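Local coordinates for chitooligosaccharide oxidase (Gibberella zeae, PDB 6Y0R), which oxidises the C1 hydroxyl of chitooligosaccharides to the lactone with a bicovalently bound FAD, reducing molecular oxygen to hydrogen peroxide, at residues D123-I128 and E221-T226. Numbering follows the deposited sequence.
Sequences DGTAKI and ELEFQT
Thr125 to Ile128 pair with Leu222 to Gln225 as antiparallel strands in a sheet of the PCMH-type FAD-binding domain. Ala126 and Phe224 form one hydrogen-bonded pair, Ile128 and Leu222 the next, where Ile128 N reaches Leu222 O at 2.8 Å. On the more open face, that of Thr125, Lys127 and Glu223, Thr125 OG1, anti to its backbone N (chi1 -174°), lies 2.8 Å from Glu223 OE2 and 3.1 Å from Phe224 O; its single proton could serve either acceptor. Lys127 runs beside Glu223, both pointing the same way, while Lys127 CD passes 3.5 Å from Glu221 OE2. Lys127 NZ stays 4.5 Å from Glu223 OE2, too far for a salt bridge, though the opposite charges probably still attract weakly. On the buried face of Ala126, Ile128, Leu222 and Phe224, Ile128 crosses Phe224 at about a right angle, CD1 to CD1 at 4.1 Å, and Leu159 packs against both and against Leu222, whose side chain lies about 7 Å from the FAD. Strand 118-120 pairs with 125-128, and 182-188 with the strand of 221-226, both antiparallel. Where the pairing ends, Thr226 grips Gly124 O twice: its N donates, and its OG1, which also bonds Arg147 NE, sits in the carbonyl plane on a lone pair, 2.6 Å from Gly124 O.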
loop_
_atom_site.group_PDB
_atom_site.type_symbol
_atom_site.label_atom_id
_atom_site.label_comp_id
_atom_site.label_asym_id
_atom_site.label_seq_id
_atom_site.Cartn_x
_atom_site.Cartn_y
_atom_site.Cartn_z
ATOM N N ASP A 123 -6.008 26.611 4.911
ATOM C CA ASP A 123 -6.739 26.377 3.640
ATOM C C ASP A 123 -7.042 24.878 3.422
ATOM O O ASP A 123 -7.582 24.559 2.360
ATOM C CB ASP A 123 -5.981 26.992 2.465
ATOM C CG ASP A 123 -4.623 26.377 2.198
ATOM O OD1 ASP A 123 -4.268 25.429 2.902
ATOM O OD2 ASP A 123 -3.950 26.844 1.263
ATOM N N GLY A 124 -6.723 23.998 4.376
ATOM C CA GLY A 124 -7.036 22.557 4.283
ATOM C C GLY A 124 -5.939 21.769 3.567
ATOM O O GLY A 124 -6.018 20.526 3.487
ATOM N N THR A 125 -4.886 22.434 3.127
ATOM C CA THR A 125 -3.666 21.733 2.634
ATOM C C THR A 125 -2.822 21.267 3.822
ATOM O O THR A 125 -2.853 21.871 4.910
ATOM C CB THR A 125 -2.848 22.627 1.701
ATOM O OG1 THR A 125 -1.794 21.816 1.191
ATOM C CG2 THR A 125 -2.227 23.782 2.432
ATOM N N ALA A 126 -2.068 20.190 3.662
ATOM C CA ALA A 126 -1.225 19.640 4.727
ATOM C C ALA A 126 0.137 19.275 4.150
ATOM O O ALA A 126 0.172 18.711 3.068
ATOM C CB ALA A 126 -1.864 18.425 5.347
ATOM N N LYS A 127 1.194 19.553 4.889
ATOM C CA LYS A 127 2.559 19.142 4.532
ATOM C C LYS A 127 2.954 18.081 5.538
ATOM O O LYS A 127 2.933 18.352 6.770
ATOM C CB LYS A 127 3.510 20.331 4.592
ATOM C CG LYS A 127 3.199 21.353 3.516
ATOM C CD LYS A 127 4.120 22.547 3.514
ATOM C CE LYS A 127 3.896 23.383 2.276
ATOM N NZ LYS A 127 4.163 24.813 2.550
ATOM N N ILE A 128 3.292 16.893 5.045
ATOM C CA ILE A 128 3.559 15.724 5.907
ATOM C C ILE A 128 4.886 15.097 5.510
ATOM O O ILE A 128 5.112 14.883 4.307
ATOM C CB ILE A 128 2.407 14.725 5.824
ATOM C CG1 ILE A 128 1.060 15.441 5.972
ATOM C CG2 ILE A 128 2.635 13.624 6.835
ATOM C CD1 ILE A 128 -0.150 14.523 5.842
ATOM N N GLU A 221 9.038 15.390 1.821
ATOM C CA GLU A 221 7.754 16.065 2.144
ATOM C C GLU A 221 6.719 15.741 1.074
ATOM O O GLU A 221 7.003 15.773 -0.147
ATOM C CB GLU A 221 7.934 17.583 2.255
ATOM C CG GLU A 221 6.757 18.273 2.935
ATOM C CD GLU A 221 6.859 19.795 2.962
ATOM O OE1 GLU A 221 7.337 20.318 3.980
ATOM O OE2 GLU A 221 6.448 20.452 1.959
ATOM N N LEU A 222 5.499 15.519 1.518
ATOM C CA LEU A 222 4.334 15.329 0.663
ATOM C C LEU A 222 3.317 16.380 1.054
ATOM O O LEU A 222 3.115 16.559 2.266
ATOM C CB LEU A 222 3.743 13.934 0.886
ATOM C CG LEU A 222 4.671 12.811 0.435
ATOM C CD1 LEU A 222 4.232 11.477 0.995
ATOM C CD2 LEU A 222 4.689 12.789 -1.082
ATOM N N GLU A 223 2.708 17.010 0.066
ATOM C CA GLU A 223 1.634 17.991 0.322
ATOM C C GLU A 223 0.343 17.418 -0.232
ATOM O O GLU A 223 0.320 16.929 -1.355
ATOM C CB GLU A 223 1.962 19.344 -0.307
ATOM C CG GLU A 223 0.923 20.402 0.048
ATOM C CD GLU A 223 1.331 21.839 -0.228
ATOM O OE1 GLU A 223 2.205 22.056 -1.130
ATOM O OE2 GLU A 223 0.777 22.729 0.473
ATOM N N PHE A 224 -0.749 17.584 0.498
ATOM C CA PHE A 224 -2.081 17.064 0.125
ATOM C C PHE A 224 -3.160 18.129 0.318
ATOM O O PHE A 224 -3.042 18.967 1.224
ATOM C CB PHE A 224 -2.486 15.896 1.036
ATOM C CG PHE A 224 -1.557 14.706 1.025
ATOM C CD1 PHE A 224 -0.414 14.698 1.803
ATOM C CD2 PHE A 224 -1.829 13.631 0.179
ATOM C CE1 PHE A 224 0.447 13.609 1.771
ATOM C CE2 PHE A 224 -0.966 12.544 0.139
ATOM C CZ PHE A 224 0.152 12.532 0.957
ATOM N N GLN A 225 -4.226 17.999 -0.441
ATOM C CA GLN A 225 -5.503 18.693 -0.165
ATOM C C GLN A 225 -6.332 17.744 0.699
ATOM O O GLN A 225 -6.854 16.731 0.170
ATOM C CB GLN A 225 -6.244 19.064 -1.447
ATOM C CG GLN A 225 -7.567 19.779 -1.166
ATOM C CD GLN A 225 -7.403 21.009 -0.295
ATOM O OE1 GLN A 225 -6.581 21.869 -0.586
ATOM N NE2 GLN A 225 -8.147 21.085 0.809
ATOM N N THR A 226 -6.415 18.022 2.002
ATOM C CA THR A 226 -7.249 17.203 2.908
ATOM C C THR A 226 -8.737 17.366 2.572
ATOM O O THR A 226 -9.130 18.369 1.935
ATOM C CB THR A 226 -6.987 17.526 4.390
ATOM O OG1 THR A 226 -7.598 18.798 4.645
ATOM C CG2 THR A 226 -5.522 17.484 4.754
#